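Local structure of putative ABC transporter subunit, substrate-binding component (Rhodopseudomonas palustris, 4EVQ) at residues A[61-66]-A[92-97]; A[114-119]-A[164-169]; A[118-123]-A[128-133]; A[135-140]-A[365-370]. The protein probably serves as the solute-binding component of an ABC transporter, capturing benzoate derivatives such as 4-hydroxybenzoate between its two lobes. One frame throughout, in Å; residues are numbered along the deposited sequence.

The first three contacts start in the lobe built on the sheet of strands 17-23, 54-62, 85-88, 109-111 and 128-130. Interaction 1 closes a loop around helix 67-80 and strand 85-88, and ends before the others begin. Interaction 2 reaches from the loop after strand 109-111 across to helix 162-177 of the other lobe. Interaction 3 starts from the same stretch, sharing Ile118 and Ile119, and closes much sooner, folding residues 118-123 back onto strand 128-130. Interaction 4 opens within the span of interaction 2 and crosses it, tying helix 135-148 to the C-terminal tail. Interactions 1 and 2 meet at the ligand carboxylate, interactions 3 and 4 at one sulfate.

Interaction 1: A[61-66]-A[92-97]; sequences VDDESA and SGVAMA. With PHB (p-hydroxybenzoic acid), chain H.
Val94, in the first turn of helix 92-105, makes a buried van der Waals contact with the loop that leaves strand 54-62, pressing its methyls against the Asp63 carboxylate and the backbone of Ser65 and Ala66. No hydrogen bond crosses between the two segments. With CG1 anti to its backbone N (chi1 179°), Val94 splays one branch to each part of the loop. CG1 lies 3.3 Å from Asp63 OD2, while CG2 sits 3.6 Å from Ala66 N. That nitrogen is already spent on Asp63 O, so the methyl covers a satisfied polar group. Asp63 OD2 likewise has its polar partner in Thr89 OG1, and its other oxygen, OD1, accepts from Ser65 N at 2.8 Å. This is an Asx turn; Ser65 N meets OD1 from above the carboxylate plane. A second one, Glu64 N to Asp62 OD1, precedes it. The loop begins a beta-alpha-beta crossover of the Rossmann-like first lobe: strand 54-62 leads through helix 67-80 to strand 85-88, with strand 17-23 between the two. Val94 also touches Ala70 of that helix. Ser92 grips the carboxylate of p-hydroxybenzoic acid twice: its N donates to O1' at 2.8 Å and its OG to O2' at 2.6 Å. The positive end of the helix dipole would probably add to the hold on this anion; the ligand is also hydrogen-bonded by Tyr161, Ser215 and Gly115.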
loop_
_atom_site.group_PDB
_atom_site.type_symbol
_atom_site.label_atom_id
_atom_site.label_comp_id
_atom_site.label_asym_id
_atom_site.label_seq_id
_atom_site.Cartn_x
_atom_site.Cartn_y
_atom_site.Cartn_z
ATOM N N VAL A 61 15.109 1.461 -10.500
ATOM C CA VAL A 61 15.847 2.545 -9.869
ATOM C C VAL A 61 15.503 2.510 -8.395
ATOM O O VAL A 61 14.335 2.554 -8.002
ATOM C CB VAL A 61 15.484 3.902 -10.497
ATOM C CG1 VAL A 61 16.134 5.054 -9.765
ATOM C CG2 VAL A 61 15.853 3.903 -12.004
ATOM N N ASP A 62 16.530 2.396 -7.565
ATOM C CA ASP A 62 16.389 2.373 -6.139
ATOM C C ASP A 62 16.193 3.746 -5.557
ATOM O O ASP A 62 17.099 4.572 -5.587
ATOM C CB ASP A 62 17.667 1.795 -5.553
ATOM C CG ASP A 62 17.599 1.625 -4.034
ATOM O OD1 ASP A 62 16.497 1.736 -3.418
ATOM O OD2 ASP A 62 18.671 1.348 -3.460
ATOM N N ASP A 63 14.993 3.999 -5.000
ATOM C CA ASP A 63 14.700 5.314 -4.440
ATOM C C ASP A 63 15.188 5.498 -3.006
ATOM O O ASP A 63 15.155 6.598 -2.479
ATOM C CB ASP A 63 13.203 5.646 -4.534
ATOM C CG ASP A 63 12.335 4.927 -3.469
ATOM O OD1 ASP A 63 12.785 4.130 -2.679
ATOM O OD2 ASP A 63 11.137 5.206 -3.409
ATOM N N GLU A 64 15.671 4.423 -2.394
ATOM C CA GLU A 64 16.221 4.432 -1.024
ATOM C C GLU A 64 15.240 4.958 0.038
ATOM O O GLU A 64 15.648 5.359 1.115
ATOM C CB GLU A 64 17.558 5.239 -0.981
ATOM C CG GLU A 64 18.584 4.763 -2.000
ATOM C CD GLU A 64 19.859 5.628 -2.136
ATOM O OE1 GLU A 64 19.995 6.669 -1.471
ATOM O OE2 GLU A 64 20.771 5.209 -2.884
ATOM N N SER A 65 13.954 5.018 -0.306
ATOM C CA SER A 65 12.965 5.707 0.503
ATOM C C SER A 65 13.444 7.069 0.979
ATOM O O SER A 65 13.146 7.479 2.121
ATOM C CB SER A 65 12.453 4.850 1.641
ATOM O OG SER A 65 11.898 3.658 1.111
ATOM N N ALA A 66 14.090 7.821 0.075
ATOM C CA ALA A 66 14.739 9.101 0.423
ATOM C C ALA A 66 14.151 10.251 -0.371
ATOM O O ALA A 66 14.516 10.490 -1.540
ATOM C CB ALA A 66 16.212 9.011 0.142
ATOM N N SER A 92 5.536 7.499 0.872
ATOM C CA SER A 92 4.683 8.597 0.448
ATOM C C SER A 92 5.409 9.880 0.161
ATOM O O SER A 92 4.990 10.630 -0.703
ATOM C CB SER A 92 3.617 8.894 1.499
ATOM O OG SER A 92 2.519 8.020 1.434
ATOM N N GLY A 93 6.468 10.180 0.898
ATOM C CA GLY A 93 7.221 11.390 0.618
ATOM C C GLY A 93 7.942 11.320 -0.733
ATOM O O GLY A 93 7.941 12.307 -1.478
ATOM N N VAL A 94 8.551 10.184 -1.055
ATOM C CA VAL A 94 9.140 10.027 -2.392
ATOM C C VAL A 94 8.060 10.096 -3.448
ATOM O O VAL A 94 8.224 10.767 -4.470
ATOM C CB VAL A 94 9.883 8.673 -2.502
ATOM C CG1 VAL A 94 10.492 8.437 -3.898
ATOM C CG2 VAL A 94 10.934 8.546 -1.441
ATOM N N ALA A 95 6.960 9.390 -3.235
ATOM C CA ALA A 95 5.900 9.329 -4.231
ATOM C C ALA A 95 5.292 10.665 -4.544
ATOM O O ALA A 95 4.976 10.933 -5.723
ATOM C CB ALA A 95 4.829 8.366 -3.799
HETATM N N MSE A 96 5.122 11.534 -3.563
HETATM C CA MSE A 96 4.496 12.813 -3.879
HETATM C C MSE A 96 5.432 13.678 -4.748
HETATM O O MSE A 96 4.983 14.420 -5.637
HETATM C CB MSE A 96 4.024 13.540 -2.618
HETATM C CG MSE A 96 5.092 13.999 -1.715
HETATM SE SE MSE A 96 4.268 14.879 -0.175
HETATM C CE MSE A 96 3.463 13.377 0.714
ATOM N N ALA A 97 6.730 13.558 -4.546
ATOM C CA ALA A 97 7.674 14.285 -5.386
ATOM C C ALA A 97 7.705 13.687 -6.781
ATOM O O ALA A 97 7.825 14.423 -7.781
ATOM C CB ALA A 97 9.045 14.212 -4.730
HETATM C "C1'" PHB H . 3.763 4.983 2.587
HETATM O "O1'" PHB H . 4.775 5.664 2.869
HETATM O "O2'" PHB H . 2.778 5.457 1.896
HETATM C C1 PHB H . 3.623 3.575 3.013
HETATM C C2 PHB H . 4.769 2.828 3.286
HETATM C C3 PHB H . 4.644 1.512 3.705
HETATM C C4 PHB H . 3.411 0.969 3.862
HETATM C C5 PHB H . 2.262 1.683 3.575
HETATM C C6 PHB H . 2.394 2.976 3.165
HETATM O O4 PHB H . 3.270 -0.306 4.271
#

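Interaction 2: A[114-119]-A[164-169]. With PHB (p-hydroxybenzoic acid), chain H.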
loop_
_atom_site.group_PDB
_atom_site.type_symbol
_atom_site.label_atom_id
_atom_site.label_comp_id
_atom_site.label_asym_id
_atom_site.label_seq_id
_atom_site.Cartn_x
_atom_site.Cartn_y
_atom_site.Cartn_z
ATOM N N ALA A 114 2.454 3.721 -2.264
ATOM C CA ALA A 114 2.392 4.962 -1.488
ATOM C C ALA A 114 0.979 5.465 -1.344
ATOM O O ALA A 114 0.292 5.715 -2.342
ATOM C CB ALA A 114 3.265 6.051 -2.106
ATOM N N GLY A 115 0.552 5.666 -0.126
ATOM C CA GLY A 115 -0.808 6.080 0.180
ATOM C C GLY A 115 -1.064 7.542 0.215
ATOM O O GLY A 115 -2.217 7.947 0.485
ATOM N N ALA A 116 -0.070 8.359 -0.099
ATOM C CA ALA A 116 -0.185 9.804 0.097
ATOM C C ALA A 116 -1.537 10.305 -0.378
ATOM O O ALA A 116 -1.894 10.142 -1.557
ATOM C CB ALA A 116 0.947 10.515 -0.651
ATOM N N ASP A 117 -2.240 10.998 0.492
ATOM C CA ASP A 117 -3.597 11.461 0.180
ATOM C C ASP A 117 -3.611 12.354 -1.030
ATOM O O ASP A 117 -4.534 12.269 -1.855
ATOM C CB ASP A 117 -4.199 12.193 1.385
ATOM C CG ASP A 117 -4.545 11.277 2.553
ATOM O OD1 ASP A 117 -4.814 10.086 2.344
ATOM O OD2 ASP A 117 -4.604 11.816 3.680
ATOM N N ILE A 118 -2.571 13.150 -1.211
ATOM C CA ILE A 118 -2.608 14.167 -2.261
ATOM C C ILE A 118 -2.591 13.551 -3.659
ATOM O O ILE A 118 -3.074 14.187 -4.612
ATOM C CB ILE A 118 -1.450 15.161 -2.087
ATOM C CG1 ILE A 118 -1.704 16.438 -2.870
ATOM C CG2 ILE A 118 -0.113 14.527 -2.435
ATOM C CD1 ILE A 118 -0.765 17.551 -2.445
ATOM N N ILE A 119 -2.067 12.349 -3.809
ATOM C CA ILE A 119 -1.896 11.762 -5.142
ATOM C C ILE A 119 -3.212 11.605 -5.889
ATOM O O ILE A 119 -3.251 11.783 -7.130
ATOM C CB ILE A 119 -1.103 10.439 -5.001
ATOM C CG1 ILE A 119 0.325 10.750 -4.606
ATOM C CG2 ILE A 119 -1.140 9.623 -6.300
ATOM C CD1 ILE A 119 1.183 9.550 -4.331
ATOM N N GLY A 164 2.613 8.007 8.082
ATOM C CA GLY A 164 2.190 7.807 9.463
ATOM C C GLY A 164 1.255 8.917 9.892
ATOM O O GLY A 164 0.201 8.662 10.498
ATOM N N GLU A 165 1.576 10.157 9.555
ATOM C CA GLU A 165 0.757 11.292 9.959
ATOM C C GLU A 165 -0.629 11.159 9.352
ATOM O O GLU A 165 -1.648 11.375 10.027
ATOM C CB GLU A 165 1.442 12.596 9.545
ATOM C CG GLU A 165 2.769 12.883 10.227
ATOM C CD GLU A 165 3.737 13.826 9.443
ATOM O OE1 GLU A 165 4.903 13.980 9.927
ATOM O OE2 GLU A 165 3.368 14.377 8.370
ATOM N N GLU A 166 -0.711 10.775 8.083
ATOM C CA GLU A 166 -2.014 10.721 7.434
ATOM C C GLU A 166 -2.867 9.550 7.871
ATOM O O GLU A 166 -4.088 9.650 7.919
ATOM C CB GLU A 166 -1.820 10.675 5.919
ATOM C CG GLU A 166 -1.371 12.015 5.332
ATOM C CD GLU A 166 -1.061 11.999 3.835
ATOM O OE1 GLU A 166 -1.262 10.966 3.179
ATOM O OE2 GLU A 166 -0.670 13.055 3.314
HETATM N N MSE A 167 -2.249 8.390 8.080
HETATM C CA MSE A 167 -3.001 7.260 8.581
HETATM C C MSE A 167 -3.466 7.480 10.018
HETATM O O MSE A 167 -4.562 7.033 10.385
HETATM C CB MSE A 167 -2.203 5.981 8.468
HETATM C CG MSE A 167 -2.099 5.463 7.055
HETATM SE SE MSE A 167 -1.382 3.692 6.902
HETATM C CE MSE A 167 0.174 4.092 5.935
ATOM N N VAL A 168 -2.682 8.170 10.837
ATOM C CA VAL A 168 -3.144 8.511 12.187
ATOM C C VAL A 168 -4.250 9.538 12.083
ATOM O O VAL A 168 -5.247 9.474 12.815
ATOM C CB VAL A 168 -1.961 8.988 13.058
ATOM C CG1 VAL A 168 -2.445 9.756 14.276
ATOM C CG2 VAL A 168 -1.093 7.830 13.498
ATOM N N SER A 169 -4.128 10.507 11.194
ATOM C CA SER A 169 -5.177 11.534 11.047
ATOM C C SER A 169 -6.522 10.924 10.667
ATOM O O SER A 169 -7.537 11.251 11.255
ATOM C CB SER A 169 -4.727 12.563 10.032
ATOM O OG SER A 169 -5.697 13.572 9.857
HETATM C "C1'" PHB H . 3.763 4.983 2.587
HETATM O "O1'" PHB H . 4.775 5.664 2.869
HETATM O "O2'" PHB H . 2.778 5.457 1.896
HETATM C C1 PHB H . 3.623 3.575 3.013
HETATM C C2 PHB H . 4.769 2.828 3.286
HETATM C C3 PHB H . 4.644 1.512 3.705
HETATM C C4 PHB H . 3.411 0.969 3.862
HETATM C C5 PHB H . 2.262 1.683 3.575
HETATM C C6 PHB H . 2.394 2.976 3.165
HETATM O O4 PHB H . 3.270 -0.306 4.271
HETATM O O HOH W 1 -5.278 11.612 6.273
HETATM O O HOH W 2 -0.373 13.619 0.740
#
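Two acids lie face to face here: the carboxylates of Asp117 and Glu166 are stacked with their planes only 5° apart, Asp117 OD2 standing 3.5 Å from Glu166 OE1. The contact joins the loop after strand 109-111 to helix 162-177 of the other lobe in the periplasmic binding protein fold. Such like charges would probably repel, but each is well supplied with donors. Glu166 OE1 accepts from Asp117 N at 2.9 Å, on the syn side though 28° out of the carboxylate plane, and also from Asn135 ND2. The OD1 of Asp117 takes the backbone N of Gly136. Two waters stitch the rest: one donates to Asp117 OD2 and to the carbonyl O of Glu166, the other donates to Glu166 OE2 at 2.7 Å and accepts from Ile118 N. Glu166 reaches this spot because its chain is extended beyond CG, coming at Asp117 from the opposite direction. Replacing it by a leucine would remove the carboxylate, and would probably leave Asp117 N and Asn135 ND2 without their shared acceptor and the loop less firmly held to the helix. The two segments also line the ligand pocket. Gly115 N donates to O2' of p-hydroxybenzoic acid at 3.0 Å, nearly straight at 167°, and the methyl CE of selenomethionine Met167 rests 3.7 Å from ring atom C6.

Interaction 3: A[118-123]-A[128-133]; sequences IITRAM and VFRTSF. With SO4 (sulfate ion), chain D.
Val128, first residue of strand 128-130, turns its CG1 to Ile119 CG2 at 3.9 Å, the two side chains crossing at about a right angle. Phe129 points away and stacks its ring on His339. Arg130 then carries most of the contact. Its chain leaves anti to the backbone N and bends at chi2 and chi3 (60°), which brings the guanidinium against Ile119 and Thr120. Ile119 CB lies over one face, 3.6 Å from Arg130 NH1, while Phe133 O lies over the opposite face, toward its rim. At the edge, NH2 donates to Thr120 OG1 at 2.9 Å, a bent bond tilted from the guanidinium plane. NH1 grips the carbonyls of Ala114 and Ala116, and NE that of the Asn340 side chain, so NE, NH1 and NH2 all have acceptors. A methionine in its place would strip away these donors, probably leaving the Ala114 and Ala116 carbonyls without them and the loop free to shift. Further on, Ser132 OG bonds Asn113 O, and Phe133 touches the p-hydroxybenzoic acid. The loop has its own brace: Ile118 O accepts Arg121 N and Met123 N from opposite faces of its plane. Arg121 NH2 meets sulfate O3 at 2.9 Å and also pairs with Asp367. Strand 128-130 is the outermost of its sheet, beside 109-111, with helix 92-105 packed on Ile119 and helices 288-306 and 314-322 on Phe129.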
loop_
_atom_site.group_PDB
_atom_site.type_symbol
_atom_site.label_atom_id
_atom_site.label_comp_id
_atom_site.label_asym_id
_atom_site.label_seq_id
_atom_site.Cartn_x
_atom_site.Cartn_y
_atom_site.Cartn_z
ATOM N N ILE A 118 -2.571 13.150 -1.211
ATOM C CA ILE A 118 -2.608 14.167 -2.261
ATOM C C ILE A 118 -2.591 13.551 -3.659
ATOM O O ILE A 118 -3.074 14.187 -4.612
ATOM C CB ILE A 118 -1.450 15.161 -2.087
ATOM C CG1 ILE A 118 -1.704 16.438 -2.870
ATOM C CG2 ILE A 118 -0.113 14.527 -2.435
ATOM C CD1 ILE A 118 -0.765 17.551 -2.445
ATOM N N ILE A 119 -2.067 12.349 -3.809
ATOM C CA ILE A 119 -1.896 11.762 -5.142
ATOM C C ILE A 119 -3.212 11.605 -5.889
ATOM O O ILE A 119 -3.251 11.783 -7.130
ATOM C CB ILE A 119 -1.103 10.439 -5.001
ATOM C CG1 ILE A 119 0.325 10.750 -4.606
ATOM C CG2 ILE A 119 -1.140 9.623 -6.300
ATOM C CD1 ILE A 119 1.183 9.550 -4.331
ATOM N N THR A 120 -4.284 11.332 -5.176
ATOM C CA THR A 120 -5.612 11.230 -5.806
ATOM C C THR A 120 -6.574 12.293 -5.258
ATOM O O THR A 120 -7.839 12.157 -5.297
ATOM C CB THR A 120 -6.184 9.783 -5.726
ATOM O OG1 THR A 120 -6.300 9.369 -4.363
ATOM C CG2 THR A 120 -5.282 8.763 -6.476
ATOM N N ARG A 121 -5.975 13.397 -4.841
ATOM C CA ARG A 121 -6.674 14.600 -4.415
ATOM C C ARG A 121 -6.094 15.749 -5.233
ATOM O O ARG A 121 -6.234 15.710 -6.467
ATOM C CB ARG A 121 -6.671 14.783 -2.886
ATOM C CG ARG A 121 -7.566 13.715 -2.190
ATOM C CD ARG A 121 -7.650 13.833 -0.692
ATOM N NE ARG A 121 -8.627 12.873 -0.148
ATOM C CZ ARG A 121 -9.265 13.016 1.011
ATOM N NH1 ARG A 121 -9.025 14.072 1.771
ATOM N NH2 ARG A 121 -10.159 12.117 1.420
ATOM N N ALA A 122 -5.454 16.749 -4.642
ATOM C CA ALA A 122 -4.959 17.892 -5.449
ATOM C C ALA A 122 -3.962 17.559 -6.572
ATOM O O ALA A 122 -3.877 18.286 -7.554
ATOM C CB ALA A 122 -4.373 18.973 -4.531
HETATM N N MSE A 123 -3.201 16.475 -6.443
HETATM C CA MSE A 123 -2.271 16.078 -7.483
HETATM C C MSE A 123 -2.872 15.086 -8.486
HETATM O O MSE A 123 -2.181 14.585 -9.359
HETATM C CB MSE A 123 -1.018 15.423 -6.900
HETATM C CG MSE A 123 -0.002 16.348 -6.369
HETATM SE SE MSE A 123 1.732 15.357 -6.042
HETATM C CE MSE A 123 2.496 16.793 -4.987
ATOM N N VAL A 128 -2.173 9.638 -13.911
ATOM C CA VAL A 128 -1.726 9.116 -12.612
ATOM C C VAL A 128 -2.790 8.226 -12.047
ATOM O O VAL A 128 -3.941 8.609 -11.891
ATOM C CB VAL A 128 -1.408 10.289 -11.678
ATOM C CG1 VAL A 128 -1.092 9.789 -10.233
ATOM C CG2 VAL A 128 -0.239 11.105 -12.186
ATOM N N PHE A 129 -2.385 6.992 -11.724
ATOM C CA PHE A 129 -3.250 5.939 -11.228
ATOM C C PHE A 129 -2.662 5.335 -9.974
ATOM O O PHE A 129 -1.447 5.335 -9.836
ATOM C CB PHE A 129 -3.390 4.856 -12.306
ATOM C CG PHE A 129 -3.964 5.392 -13.576
ATOM C CD1 PHE A 129 -5.303 5.434 -13.743
ATOM C CD2 PHE A 129 -3.154 5.896 -14.548
ATOM C CE1 PHE A 129 -5.852 5.987 -14.893
ATOM C CE2 PHE A 129 -3.740 6.450 -15.717
ATOM C CZ PHE A 129 -5.059 6.472 -15.855
ATOM N N ARG A 130 -3.491 4.768 -9.137
ATOM C CA ARG A 130 -3.005 4.083 -7.925
ATOM C C ARG A 130 -3.669 2.726 -7.857
ATOM O O ARG A 130 -4.883 2.608 -8.008
ATOM C CB ARG A 130 -3.283 4.936 -6.694
ATOM C CG ARG A 130 -2.853 4.324 -5.380
ATOM C CD ARG A 130 -2.343 5.326 -4.373
ATOM N NE ARG A 130 -3.334 6.333 -4.007
ATOM C CZ ARG A 130 -3.043 7.406 -3.276
ATOM N NH1 ARG A 130 -1.797 7.578 -2.845
ATOM N NH2 ARG A 130 -3.984 8.298 -2.957
ATOM N N THR A 131 -2.873 1.685 -7.544
ATOM C CA THR A 131 -3.398 0.354 -7.370
ATOM C C THR A 131 -3.450 -0.110 -5.892
ATOM O O THR A 131 -3.821 -1.258 -5.635
ATOM C CB THR A 131 -2.678 -0.690 -8.176
ATOM O OG1 THR A 131 -1.302 -0.758 -7.762
ATOM C CG2 THR A 131 -2.761 -0.427 -9.682
ATOM N N SER A 132 -3.122 0.795 -4.992
ATOM C CA SER A 132 -3.016 0.444 -3.584
ATOM C C SER A 132 -4.208 0.940 -2.762
ATOM O O SER A 132 -5.173 0.222 -2.688
ATOM C CB SER A 132 -1.670 0.904 -3.083
ATOM O OG SER A 132 -1.517 2.299 -3.204
ATOM N N PHE A 133 -4.126 2.143 -2.198
ATOM C CA PHE A 133 -5.053 2.688 -1.206
ATOM C C PHE A 133 -4.648 4.130 -0.973
ATOM O O PHE A 133 -3.550 4.541 -1.360
ATOM C CB PHE A 133 -5.007 1.885 0.115
ATOM C CG PHE A 133 -3.664 1.974 0.736
ATOM C CD1 PHE A 133 -2.645 1.169 0.275
ATOM C CD2 PHE A 133 -3.352 2.972 1.644
ATOM C CE1 PHE A 133 -1.357 1.368 0.702
ATOM C CE2 PHE A 133 -2.043 3.123 2.102
ATOM C CZ PHE A 133 -1.069 2.344 1.593
HETATM S S SO4 D . -10.909 13.074 5.053
HETATM O O1 SO4 D . -10.353 11.850 5.648
HETATM O O2 SO4 D . -9.799 13.908 4.630
HETATM O O3 SO4 D . -11.622 12.690 3.842
HETATM O O4 SO4 D . -11.860 13.761 5.930
#

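Interaction 4: A[135-140]-A[365-370]; sequences NGQIGR and VADEAI. With SO4 (sulfate ion), chain D.
Gln137 OE1 accepts from a water at 2.8 Å, and the same water accepts from Asp367 N, so a single molecule joins the helix to the tail. The other end of the amide is held directly: Gln137 NE2 donates to Val365 O at 3.1 Å, with an N-H...O angle of 160°. The acceptor lies near the amide plane, but the donor sits above the plane of the carbonyl. Gripped at both ends, the amide has its rotation fixed. It gets there because CG is anti to the backbone N (chi1 -170°) and the chain runs on extended, which carries it across Asp367. Gln137 OE1 comes within 3.4 Å of Asp367 CB, and NE2 within 3.7 Å of Val365 CG2. Asp367 is turned to other duties: OD1 forms a salt bridge with Arg121, and OD2 accepts from Ala369 N at 3.2 Å in an Asx turn. One helical turn beyond Gln137, Arg140 clasps a sulfate edge-on, NE to O1 at 2.9 Å and NH2 to O4 at 3.0 Å; Arg121 holds the same ion, probably a guest from the crystallisation liquor. This is a surface contact at the start of helix 135-148, which packs against helix 162-177 through Ile138 and Met167. The tail follows strand 354-362 and runs back to the first lobe, where a disulfide joins Cys372 to Cys124.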
loop_
_atom_site.group_PDB
_atom_site.type_symbol
_atom_site.label_atom_id
_atom_site.label_comp_id
_atom_site.label_asym_id
_atom_site.label_seq_id
_atom_site.Cartn_x
_atom_site.Cartn_y
_atom_site.Cartn_z
ATOM N N ASN A 135 -4.030 6.751 2.333
ATOM C CA ASN A 135 -3.713 6.708 3.763
ATOM C C ASN A 135 -4.883 7.077 4.641
ATOM O O ASN A 135 -5.177 6.397 5.606
ATOM C CB ASN A 135 -2.571 7.689 4.034
ATOM C CG ASN A 135 -1.214 7.215 3.525
ATOM O OD1 ASN A 135 -0.945 6.027 3.422
ATOM N ND2 ASN A 135 -0.353 8.170 3.246
ATOM N N GLY A 136 -5.555 8.176 4.336
ATOM C CA GLY A 136 -6.604 8.617 5.247
ATOM C C GLY A 136 -7.773 7.652 5.207
ATOM O O GLY A 136 -8.394 7.373 6.244
ATOM N N GLN A 137 -8.067 7.115 4.032
ATOM C CA GLN A 137 -9.182 6.186 3.943
ATOM C C GLN A 137 -8.977 4.886 4.727
ATOM O O GLN A 137 -9.863 4.415 5.442
ATOM C CB GLN A 137 -9.530 5.892 2.487
ATOM C CG GLN A 137 -10.846 5.124 2.333
ATOM C CD GLN A 137 -11.356 5.024 0.914
ATOM O OE1 GLN A 137 -10.616 5.113 -0.032
ATOM N NE2 GLN A 137 -12.651 4.761 0.791
ATOM N N ILE A 138 -7.786 4.321 4.650
ATOM C CA ILE A 138 -7.548 3.110 5.412
ATOM C C ILE A 138 -7.463 3.429 6.912
ATOM O O ILE A 138 -7.955 2.673 7.726
ATOM C CB ILE A 138 -6.322 2.303 4.916
ATOM C CG1 ILE A 138 -6.361 0.917 5.558
ATOM C CG2 ILE A 138 -4.990 3.020 5.148
ATOM C CD1 ILE A 138 -5.323 -0.075 4.993
ATOM N N GLY A 139 -6.903 4.567 7.267
ATOM C CA GLY A 139 -6.916 4.956 8.681
ATOM C C GLY A 139 -8.337 5.097 9.233
ATOM O O GLY A 139 -8.664 4.632 10.318
ATOM N N ARG A 140 -9.191 5.763 8.464
ATOM C CA ARG A 140 -10.603 5.908 8.830
ATOM C C ARG A 140 -11.286 4.557 9.007
ATOM O O ARG A 140 -12.009 4.337 9.984
ATOM C CB ARG A 140 -11.372 6.681 7.780
ATOM C CG ARG A 140 -11.154 8.160 7.849
ATOM C CD ARG A 140 -12.097 8.833 6.893
ATOM N NE ARG A 140 -12.241 10.248 7.110
ATOM C CZ ARG A 140 -13.107 10.781 7.971
ATOM N NH1 ARG A 140 -13.850 10.019 8.728
ATOM N NH2 ARG A 140 -13.195 12.072 8.075
ATOM N N VAL A 365 -16.082 1.809 -1.236
ATOM C CA VAL A 365 -16.549 3.176 -1.439
ATOM C C VAL A 365 -15.392 4.053 -1.934
ATOM O O VAL A 365 -14.227 3.811 -1.657
ATOM C CB VAL A 365 -17.248 3.820 -0.238
ATOM C CG1 VAL A 365 -18.264 2.896 0.361
ATOM C CG2 VAL A 365 -16.314 4.219 0.773
ATOM N N ALA A 366 -15.762 5.094 -2.690
ATOM C CA ALA A 366 -14.764 5.983 -3.246
ATOM C C ALA A 366 -14.249 6.994 -2.238
ATOM O O ALA A 366 -15.048 7.613 -1.548
ATOM C CB ALA A 366 -15.389 6.703 -4.439
ATOM N N ASP A 367 -12.923 7.143 -2.138
ATOM C CA ASP A 367 -12.297 8.198 -1.348
ATOM C C ASP A 367 -12.848 9.499 -1.832
ATOM O O ASP A 367 -13.002 9.704 -3.059
ATOM C CB ASP A 367 -10.778 8.197 -1.529
ATOM C CG ASP A 367 -10.076 9.353 -0.798
ATOM O OD1 ASP A 367 -9.933 9.275 0.448
ATOM O OD2 ASP A 367 -9.635 10.322 -1.480
ATOM N N GLU A 368 -13.078 10.385 -0.857
ATOM C CA GLU A 368 -13.764 11.635 -1.070
ATOM C C GLU A 368 -13.145 12.536 -2.090
ATOM O O GLU A 368 -13.854 13.303 -2.694
ATOM C CB GLU A 368 -13.903 12.424 0.248
ATOM C CG GLU A 368 -14.542 13.807 0.061
ATOM C CD GLU A 368 -14.947 14.431 1.387
ATOM O OE1 GLU A 368 -15.705 15.428 1.353
ATOM O OE2 GLU A 368 -14.545 13.910 2.456
ATOM N N ALA A 369 -11.823 12.491 -2.246
ATOM C CA ALA A 369 -11.128 13.102 -3.404
ATOM C C ALA A 369 -11.297 14.613 -3.484
ATOM O O ALA A 369 -11.323 15.206 -4.573
ATOM C CB ALA A 369 -11.568 12.467 -4.714
ATOM N N ILE A 370 -11.418 15.239 -2.327
ATOM C CA ILE A 370 -11.541 16.696 -2.272
ATOM C C ILE A 370 -10.240 17.329 -2.784
ATOM O O ILE A 370 -9.130 17.008 -2.290
ATOM C CB ILE A 370 -11.850 17.147 -0.835
ATOM C CG1 ILE A 370 -11.643 18.663 -0.662
ATOM C CG2 ILE A 370 -11.004 16.375 0.179
ATOM C CD1 ILE A 370 -12.677 19.528 -1.392
HETATM S S SO4 D . -10.909 13.074 5.053
HETATM O O1 SO4 D . -10.353 11.850 5.648
HETATM O O2 SO4 D . -9.799 13.908 4.630
HETATM O O3 SO4 D . -11.622 12.690 3.842
HETATM O O4 SO4 D . -11.860 13.761 5.930
HETATM O O HOH W 3 -10.986 5.160 -2.797
HETATM O O HOH W 4 -7.746 9.438 2.133
#